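PDB 5IB9: aminopeptidase from Aneurinibacillus sp. AM-1, which probably removes amino acids one at a time from the N-termini of peptides, as a zinc-dependent M28-family aminopeptidase carrying a protease-associated domain. Local coordinates for residues Ile120-Ile125 / Ile144-Asp149; Phe85-Asn90 / Asn153-Gly158; Glu96-Gly101 / Asn114-Leu119. All blocks are in the same frame, centred on the assembly; numbering follows the deposited sequence.

Contact 1: Ile120-Ile125 / Ile144-Asp149; sequences IQRGNI and IYNNTD
Ile120 and Gln121 pair in parallel with Ile144 and Tyr145 where two strands of the protease-associated domain run out into loops, with helix 127-136 between them in the chain. Tyr145 N donates to Ile120 O at 2.8 Å, and Arg122 N returns a bond to Tyr145 O, the last of the ladder, at the point where both strands end. Over Gln121 lies the ring of Tyr145. Tyr145 CG sits between its backbone N and carbonyl carbon (chi1 64°), a setting that starts the ring toward Gln121, whose CA makes a CH-pi contact over one face, toward the rim, 3.8 Å from the centroid. Gln121 CB adds a contact with Tyr145 CZ at 3.5 Å, while the amide plane is turned 40° against the ring.

Beyond the ladder the chemistry turns polar. Arg122 and Asn146 lie side by side with guanidinium and amide planes only 8° apart, yet the bond from Arg122 NH2 to Asn146 OD1 (2.7 Å) is bent and weak. The same oxygen accepts from Asn147 N, which ties it to its own loop. Asn147 crosses the extended arginine, its CB 3.8 Å from Arg122 CG. A water also joins Gln121 OE1 to Asn146 O.

The side chain of Tyr145 rests on Asp175 and Ala178 of helix 171-182. An alanine in its place would probably strip the cover from Gln121 CA and CB and open a gap between this strand pair and that helix. Ile144, on the other face of the sheet, packs against Phe127 of helix 127-136, and its backbone bonds to strand 165-169.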
loop_
_atom_site.group_PDB
_atom_site.type_symbol
_atom_site.label_atom_id
_atom_site.label_comp_id
_atom_site.label_asym_id
_atom_site.label_seq_id
_atom_site.Cartn_x
_atom_site.Cartn_y
_atom_site.Cartn_z
ATOM N N ILE A 120 -3.235 -15.328 27.783
ATOM C CA ILE A 120 -4.177 -14.303 27.421
ATOM C C ILE A 120 -5.364 -15.028 26.851
ATOM O O ILE A 120 -5.204 -16.018 26.086
ATOM C CB ILE A 120 -3.640 -13.399 26.275
ATOM C CG1 ILE A 120 -2.296 -12.749 26.629
ATOM C CG2 ILE A 120 -4.680 -12.331 25.975
ATOM C CD1 ILE A 120 -1.726 -11.760 25.541
ATOM N N GLN A 121 -6.531 -14.529 27.254
ATOM C CA GLN A 121 -7.805 -15.109 26.907
ATOM C C GLN A 121 -8.258 -14.428 25.612
ATOM O O GLN A 121 -8.182 -13.193 25.495
ATOM C CB GLN A 121 -8.831 -14.822 28.004
ATOM C CG GLN A 121 -10.273 -14.985 27.546
ATOM C CD GLN A 121 -11.238 -15.284 28.693
ATOM O OE1 GLN A 121 -11.693 -16.440 28.845
ATOM N NE2 GLN A 121 -11.543 -14.262 29.495
ATOM N N ARG A 122 -8.722 -15.248 24.672
ATOM C CA ARG A 122 -9.325 -14.737 23.411
ATOM C C ARG A 122 -10.503 -13.837 23.738
ATOM O O ARG A 122 -11.320 -14.165 24.620
ATOM C CB ARG A 122 -9.801 -15.912 22.551
ATOM C CG ARG A 122 -10.500 -15.494 21.211
ATOM C CD ARG A 122 -10.622 -16.701 20.316
ATOM N NE ARG A 122 -11.459 -16.450 19.135
ATOM C CZ ARG A 122 -11.812 -17.386 18.262
ATOM N NH1 ARG A 122 -12.590 -17.056 17.237
ATOM N NH2 ARG A 122 -11.386 -18.644 18.389
ATOM N N GLY A 123 -10.587 -12.712 23.034
ATOM C CA GLY A 123 -11.777 -11.883 23.052
ATOM C C GLY A 123 -11.515 -10.407 22.939
ATOM O O GLY A 123 -10.412 -9.927 23.238
ATOM N N ASN A 124 -12.539 -9.683 22.475
ATOM C CA ASN A 124 -12.564 -8.206 22.451
ATOM C C ASN A 124 -11.632 -7.483 21.478
ATOM O O ASN A 124 -12.105 -6.650 20.710
ATOM C CB ASN A 124 -12.364 -7.595 23.835
ATOM C CG ASN A 124 -13.540 -7.808 24.765
ATOM O OD1 ASN A 124 -13.880 -6.907 25.543
ATOM N ND2 ASN A 124 -14.148 -9.002 24.726
ATOM N N ILE A 125 -10.326 -7.753 21.549
ATOM C CA ILE A 125 -9.309 -7.101 20.712
ATOM C C ILE A 125 -8.617 -8.130 19.779
ATOM O O ILE A 125 -8.860 -9.338 19.911
ATOM C CB ILE A 125 -8.287 -6.244 21.545
ATOM C CG1 ILE A 125 -7.512 -7.086 22.595
ATOM C CG2 ILE A 125 -8.978 -5.077 22.210
ATOM C CD1 ILE A 125 -6.352 -6.310 23.186
ATOM N N ILE A 144 -2.302 -17.781 23.788
ATOM C CA ILE A 144 -3.638 -17.287 23.757
ATOM C C ILE A 144 -4.579 -18.500 23.860
ATOM O O ILE A 144 -4.346 -19.555 23.229
ATOM C CB ILE A 144 -3.927 -16.439 22.460
ATOM C CG1 ILE A 144 -2.979 -15.241 22.386
ATOM C CG2 ILE A 144 -5.356 -15.961 22.552
ATOM C CD1 ILE A 144 -3.072 -14.476 21.122
ATOM N N TYR A 145 -5.581 -18.407 24.724
ATOM C CA TYR A 145 -6.491 -19.537 24.859
ATOM C C TYR A 145 -7.917 -19.227 24.384
ATOM O O TYR A 145 -8.432 -18.074 24.492
ATOM C CB TYR A 145 -6.490 -20.138 26.273
ATOM C CG TYR A 145 -6.987 -19.262 27.397
ATOM C CD1 TYR A 145 -8.273 -19.417 27.900
ATOM C CD2 TYR A 145 -6.123 -18.361 28.065
ATOM C CE1 TYR A 145 -8.728 -18.660 28.990
ATOM C CE2 TYR A 145 -6.565 -17.574 29.160
ATOM C CZ TYR A 145 -7.869 -17.760 29.639
ATOM O OH TYR A 145 -8.368 -17.008 30.700
ATOM N N ASN A 146 -8.539 -20.275 23.853
ATOM C CA ASN A 146 -9.823 -20.130 23.125
ATOM C C ASN A 146 -11.001 -19.665 23.983
ATOM O O ASN A 146 -11.026 -19.836 25.232
ATOM C CB ASN A 146 -10.158 -21.397 22.321
ATOM C CG ASN A 146 -10.877 -21.088 21.008
ATOM O OD1 ASN A 146 -11.329 -19.950 20.766
ATOM N ND2 ASN A 146 -11.007 -22.111 20.175
ATOM N N ASN A 147 -11.948 -19.064 23.261
ATOM C CA ASN A 147 -13.152 -18.408 23.735
ATOM C C ASN A 147 -14.322 -19.347 23.664
ATOM O O ASN A 147 -15.419 -18.994 24.092
ATOM C CB ASN A 147 -13.504 -17.292 22.753
ATOM C CG ASN A 147 -13.763 -15.994 23.438
ATOM O OD1 ASN A 147 -13.799 -14.946 22.800
ATOM N ND2 ASN A 147 -13.893 -16.035 24.768
ATOM N N THR A 148 -14.080 -20.533 23.113
ATOM C CA THR A 148 -15.128 -21.331 22.515
ATOM C C THR A 148 -14.541 -22.715 22.226
ATOM O O THR A 148 -13.358 -22.983 22.547
ATOM C CB THR A 148 -15.666 -20.628 21.205
ATOM O OG1 THR A 148 -17.093 -20.756 21.106
ATOM C CG2 THR A 148 -14.964 -21.150 19.912
ATOM N N ASP A 149 -15.364 -23.573 21.610
ATOM C CA ASP A 149 -15.026 -24.995 21.389
ATOM C C ASP A 149 -13.832 -25.131 20.431
ATOM O O ASP A 149 -13.527 -24.188 19.685
ATOM C CB ASP A 149 -16.245 -25.800 20.819
ATOM C CG ASP A 149 -17.613 -25.489 21.526
ATOM O OD1 ASP A 149 -18.584 -26.276 21.322
ATOM O OD2 ASP A 149 -17.735 -24.469 22.255
HETATM O O HOH W 1 -11.916 -18.912 27.845
#

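Contact 2: Phe85-Asn90 / Asn153-Gly158; sequences FTYSPN and NGTLGG
Tyr87 meets Gly158 from a backbone corner where glycine itself would be the commoner choice: it is the third residue of a type II turn from Phe85 to Ser88, with a positive phi of 80°. One face of the ring receives Gly158, whose CA makes a CH-pi contact 3.7 Å from the centroid. At the ring edge, in its plane, sits Thr155 OG1, an oxygen that also accepts from Gly157 N and so closes an ST turn.

Residues 85-90 link strands 83-84 and 91-99, while 153-158, in the protease-associated domain, lie between strands 141-145 and 165-169. A single backbone bridge at Thr86 and Thr155 joins the two loops. Thr86 N donates to Gly154 O at 3.0 Å, and Leu156 N donates to Thr86 O at the same length, both almost straight (173° and 175°). Beside the bridge, Phe85 presents the edge of its ring to Thr155 N and brings CD2 to 3.6 Å from Gly154 C; a side chain at Gly154 would crowd Phe85 CE2. Leu156 crosses Phe85 at about a right angle, CD2 3.8 Å from Phe85 CB, and reaches on to Phe127 and Val131 of helix 127-136. The hydroxyl of Tyr87 is bonded to Glu63 O.

The Thr155 side chain lies about 7 Å from a bound bestatin molecule. Two nearly straight backbone bonds and the glycine-ring contacts are likely to limit movement of the two loops against each other.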
loop_
_atom_site.group_PDB
_atom_site.type_symbol
_atom_site.label_atom_id
_atom_site.label_comp_id
_atom_site.label_asym_id
_atom_site.label_seq_id
_atom_site.Cartn_x
_atom_site.Cartn_y
_atom_site.Cartn_z
ATOM N N PHE A 85 0.225 -18.990 15.717
ATOM C CA PHE A 85 -0.596 -18.065 14.981
ATOM C C PHE A 85 0.185 -17.748 13.682
ATOM O O PHE A 85 1.429 -17.794 13.673
ATOM C CB PHE A 85 -0.833 -16.768 15.776
ATOM C CG PHE A 85 -1.946 -16.870 16.801
ATOM C CD1 PHE A 85 -1.662 -17.278 18.114
ATOM C CD2 PHE A 85 -3.269 -16.538 16.483
ATOM C CE1 PHE A 85 -2.688 -17.372 19.068
ATOM C CE2 PHE A 85 -4.309 -16.643 17.437
ATOM C CZ PHE A 85 -4.002 -17.054 18.742
ATOM N N THR A 86 -0.541 -17.447 12.592
ATOM C CA THR A 86 0.140 -17.091 11.340
ATOM C C THR A 86 0.849 -15.763 11.562
ATOM O O THR A 86 0.272 -14.861 12.144
ATOM C CB THR A 86 -0.879 -16.942 10.192
ATOM O OG1 THR A 86 -1.510 -18.203 9.978
ATOM C CG2 THR A 86 -0.155 -16.536 8.898
ATOM N N TYR A 87 2.107 -15.677 11.124
ATOM C CA TYR A 87 3.010 -14.553 11.356
ATOM C C TYR A 87 3.673 -14.552 12.738
ATOM O O TYR A 87 4.368 -13.586 13.113
ATOM C CB TYR A 87 2.395 -13.190 11.053
ATOM C CG TYR A 87 2.024 -13.064 9.576
ATOM C CD1 TYR A 87 0.699 -13.153 9.178
ATOM C CD2 TYR A 87 3.016 -12.877 8.619
ATOM C CE1 TYR A 87 0.345 -13.068 7.821
ATOM C CE2 TYR A 87 2.683 -12.783 7.274
ATOM C CZ TYR A 87 1.375 -12.885 6.894
ATOM O OH TYR A 87 1.086 -12.787 5.553
ATOM N N SER A 88 3.507 -15.659 13.452
ATOM C CA SER A 88 4.265 -15.769 14.712
ATOM C C SER A 88 5.778 -15.775 14.483
ATOM O O SER A 88 6.265 -16.536 13.658
ATOM C CB SER A 88 3.836 -17.030 15.499
ATOM O OG SER A 88 4.638 -17.142 16.681
ATOM N N PRO A 89 6.529 -14.978 15.246
ATOM C CA PRO A 89 7.960 -15.047 15.313
ATOM C C PRO A 89 8.398 -16.440 15.867
ATOM O O PRO A 89 7.563 -17.166 16.431
ATOM C CB PRO A 89 8.297 -13.902 16.249
ATOM C CG PRO A 89 7.089 -12.986 16.231
ATOM C CD PRO A 89 5.978 -13.886 16.069
ATOM N N ASN A 90 9.646 -16.834 15.612
ATOM C CA ASN A 90 10.227 -17.988 16.345
ATOM C C ASN A 90 10.578 -17.599 17.793
ATOM O O ASN A 90 10.766 -16.435 18.118
ATOM C CB ASN A 90 11.478 -18.522 15.637
ATOM C CG ASN A 90 11.232 -18.867 14.193
ATOM O OD1 ASN A 90 11.801 -18.208 13.266
ATOM N ND2 ASN A 90 10.414 -19.895 13.956
ATOM N N ASN A 153 -6.781 -21.519 15.916
ATOM C CA ASN A 153 -5.930 -21.208 14.794
ATOM C C ASN A 153 -6.327 -19.802 14.491
ATOM O O ASN A 153 -7.476 -19.407 14.734
ATOM C CB ASN A 153 -6.264 -22.118 13.617
ATOM C CG ASN A 153 -6.017 -23.563 13.924
ATOM O OD1 ASN A 153 -4.877 -24.015 13.968
ATOM N ND2 ASN A 153 -7.084 -24.302 14.144
ATOM N N GLY A 154 -5.391 -19.022 13.985
ATOM C CA GLY A 154 -5.718 -17.652 13.680
ATOM C C GLY A 154 -4.478 -16.987 13.166
ATOM O O GLY A 154 -3.474 -17.653 12.909
ATOM N N THR A 155 -4.547 -15.671 13.089
ATOM C CA THR A 155 -3.495 -14.901 12.480
ATOM C C THR A 155 -3.250 -13.553 13.170
ATOM O O THR A 155 -4.161 -12.882 13.656
ATOM C CB THR A 155 -3.806 -14.704 10.924
ATOM O OG1 THR A 155 -2.754 -13.931 10.298
ATOM C CG2 THR A 155 -5.198 -14.056 10.740
ATOM N N LEU A 156 -2.001 -13.135 13.158
ATOM C CA LEU A 156 -1.632 -11.848 13.669
ATOM C C LEU A 156 -1.786 -10.838 12.542
ATOM O O LEU A 156 -1.488 -9.645 12.696
ATOM C CB LEU A 156 -0.213 -11.901 14.230
ATOM C CG LEU A 156 -0.023 -13.046 15.252
ATOM C CD1 LEU A 156 1.361 -12.848 15.777
ATOM C CD2 LEU A 156 -1.062 -12.979 16.371
ATOM N N GLY A 157 -2.246 -11.353 11.405
ATOM C CA GLY A 157 -2.754 -10.487 10.303
ATOM C C GLY A 157 -1.703 -10.178 9.252
ATOM O O GLY A 157 -1.992 -10.168 8.042
ATOM N N GLY A 158 -0.495 -9.913 9.710
ATOM C CA GLY A 158 0.582 -9.542 8.853
ATOM C C GLY A 158 1.883 -9.614 9.582
ATOM O O GLY A 158 1.940 -9.780 10.815
#

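Contact 3: Glu96-Gly101 / Asn114-Leu119; sequences ELVYVG and NGKIAL
Leu97 packs obliquely across Ile117 and Leu119 on the buried face of a parallel strand pair. Its CD1 does the touching, 3.7 Å from Ile117 CG2. The same Leu97 CD1 lies 4.1 Å from Leu119 CB. Between the two strands the backbone ladder runs without a break: Ile117 N bonds to Glu96 O, Val98 N to Ile117 O, Leu119 N to Val98 O and Val100 N to Leu119 O. The bond from Leu119 N to Val98 O measures 2.8 Å.

Strands 91-99 and 117-121, with helix 105-109 between them in sequence, belong to the sheet of the protease-associated domain; their short segments are twisted by 34°. Helix 171-182 covers the leucine face, its Leu181 touching Leu97, Tyr99 and Leu119.

On the face of Val98 and Ala118, Ala118 CB lies 4.1 Å from CG2 of Val100, in the loop after the strand. Val98 CG2 rests 3.8 Å from Lys116 CD, and both valines also touch Leu113. Toward solvent the packing gives way to charge. Glu96 and Lys116 run side by side, and the lysine bends at its last torsion (chi4 -47°) to place NZ 3.1 Å from Glu96 OE1, a salt bridge that uses the anti lone pair of the carboxylate. A water accepts from Glu96 N at 2.9 Å and more weakly from Lys116 NZ.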
loop_
_atom_site.group_PDB
_atom_site.type_symbol
_atom_site.label_atom_id
_atom_site.label_comp_id
_atom_site.label_asym_id
_atom_site.label_seq_id
_atom_site.Cartn_x
_atom_site.Cartn_y
_atom_site.Cartn_z
ATOM N N GLU A 96 8.397 -17.967 33.571
ATOM C CA GLU A 96 7.158 -17.924 34.354
ATOM C C GLU A 96 5.971 -17.525 33.453
ATOM O O GLU A 96 6.125 -16.693 32.575
ATOM C CB GLU A 96 7.256 -16.913 35.488
ATOM C CG GLU A 96 6.084 -17.094 36.435
ATOM C CD GLU A 96 6.033 -16.044 37.506
ATOM O OE1 GLU A 96 6.932 -15.185 37.614
ATOM O OE2 GLU A 96 5.076 -16.083 38.278
ATOM N N LEU A 97 4.853 -18.189 33.656
ATOM C CA LEU A 97 3.556 -17.883 32.979
ATOM C C LEU A 97 2.719 -16.944 33.791
ATOM O O LEU A 97 2.460 -17.200 34.969
ATOM C CB LEU A 97 2.860 -19.229 32.689
ATOM C CG LEU A 97 1.561 -19.110 31.892
ATOM C CD1 LEU A 97 1.960 -18.793 30.424
ATOM C CD2 LEU A 97 0.755 -20.444 32.003
ATOM N N VAL A 98 2.246 -15.856 33.171
ATOM C CA VAL A 98 1.532 -14.786 33.865
ATOM C C VAL A 98 0.237 -14.548 33.128
ATOM O O VAL A 98 0.256 -14.217 31.906
ATOM C CB VAL A 98 2.320 -13.414 33.928
ATOM C CG1 VAL A 98 1.548 -12.398 34.746
ATOM C CG2 VAL A 98 3.707 -13.639 34.506
ATOM N N TYR A 99 -0.853 -14.697 33.866
ATOM C CA TYR A 99 -2.199 -14.412 33.328
ATOM C C TYR A 99 -2.460 -12.932 33.257
ATOM O O TYR A 99 -2.367 -12.208 34.261
ATOM C CB TYR A 99 -3.256 -15.100 34.181
ATOM C CG TYR A 99 -4.685 -14.762 33.850
ATOM C CD1 TYR A 99 -5.219 -15.055 32.575
ATOM C CD2 TYR A 99 -5.490 -14.126 34.785
ATOM C CE1 TYR A 99 -6.550 -14.756 32.251
ATOM C CE2 TYR A 99 -6.825 -13.826 34.495
ATOM C CZ TYR A 99 -7.347 -14.152 33.224
ATOM O OH TYR A 99 -8.657 -13.844 32.960
ATOM N N VAL A 100 -2.794 -12.451 32.049
ATOM C CA VAL A 100 -3.054 -11.016 31.900
ATOM C C VAL A 100 -4.420 -10.738 31.297
ATOM O O VAL A 100 -4.571 -9.767 30.550
ATOM C CB VAL A 100 -1.977 -10.268 31.102
ATOM C CG1 VAL A 100 -0.623 -10.300 31.841
ATOM C CG2 VAL A 100 -1.871 -10.849 29.698
ATOM N N GLY A 101 -5.399 -11.588 31.606
ATOM C CA GLY A 101 -6.782 -11.261 31.232
ATOM C C GLY A 101 -6.937 -11.310 29.732
ATOM O O GLY A 101 -6.477 -12.255 29.109
ATOM N N ASN A 114 8.342 -8.845 32.036
ATOM C CA ASN A 114 9.639 -8.850 31.393
ATOM C C ASN A 114 10.315 -10.218 31.512
ATOM O O ASN A 114 10.551 -10.725 32.621
ATOM C CB ASN A 114 10.523 -7.689 31.919
ATOM C CG ASN A 114 11.980 -7.742 31.380
ATOM O OD1 ASN A 114 12.242 -7.750 30.156
ATOM N ND2 ASN A 114 12.938 -7.791 32.314
ATOM N N GLY A 115 10.576 -10.864 30.373
ATOM C CA GLY A 115 11.238 -12.160 30.411
ATOM C C GLY A 115 10.256 -13.319 30.564
ATOM O O GLY A 115 10.652 -14.474 30.455
ATOM N N LYS A 116 8.973 -13.004 30.695
ATOM C CA LYS A 116 7.965 -14.010 31.010
ATOM C C LYS A 116 7.029 -14.341 29.839
ATOM O O LYS A 116 7.166 -13.764 28.757
ATOM C CB LYS A 116 7.196 -13.484 32.202
ATOM C CG LYS A 116 8.123 -13.432 33.508
ATOM C CD LYS A 116 7.391 -12.768 34.677
ATOM C CE LYS A 116 8.367 -12.521 35.838
ATOM N NZ LYS A 116 9.237 -13.737 36.167
ATOM N N ILE A 117 6.091 -15.289 30.044
ATOM C CA ILE A 117 5.219 -15.720 28.942
ATOM C C ILE A 117 3.851 -15.269 29.353
ATOM O O ILE A 117 3.458 -15.519 30.507
ATOM C CB ILE A 117 5.247 -17.256 28.771
ATOM C CG1 ILE A 117 6.637 -17.686 28.318
ATOM C CG2 ILE A 117 4.226 -17.705 27.750
ATOM C CD1 ILE A 117 6.848 -19.189 28.500
ATOM N N ALA A 118 3.108 -14.538 28.489
ATOM C CA ALA A 118 1.781 -14.091 28.857
ATOM C C ALA A 118 0.719 -15.112 28.492
ATOM O O ALA A 118 0.795 -15.677 27.433
ATOM C CB ALA A 118 1.465 -12.787 28.184
ATOM N N LEU A 119 -0.232 -15.369 29.396
ATOM C CA LEU A 119 -1.405 -16.181 29.100
ATOM C C LEU A 119 -2.548 -15.221 28.931
ATOM O O LEU A 119 -2.817 -14.398 29.816
ATOM C CB LEU A 119 -1.724 -17.083 30.297
ATOM C CG LEU A 119 -2.866 -18.091 30.027
ATOM C CD1 LEU A 119 -2.539 -19.247 29.049
ATOM C CD2 LEU A 119 -3.295 -18.697 31.392
HETATM O O HOH W 2 10.562 -16.140 34.390
#

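In the fold
Contacts 1 and 3 share strand 117-121, which lies between its two partners: strand 91-99 pairs with residues 117-119, and strand 141-145, within contact 1, with residues 120-121. Gln121 N probably bonds to Gly101 O where they meet, and Tyr145 OH packs on Tyr99 CE1. Contact 2 joins loops by one bridge, yet reaches contact 1 through Phe85 CE1 and Ile144 CD1, 3.6 Å apart. All three are partly buried, but only contact 2 has exposed touching residues, two of nine. In contact 3 aliphatic packing yields to a salt bridge, away from the annotated sites; contact 1 yields to amides and a guanidinium; contact 2 combines two backbone bonds with rings set against glycines and a leucine.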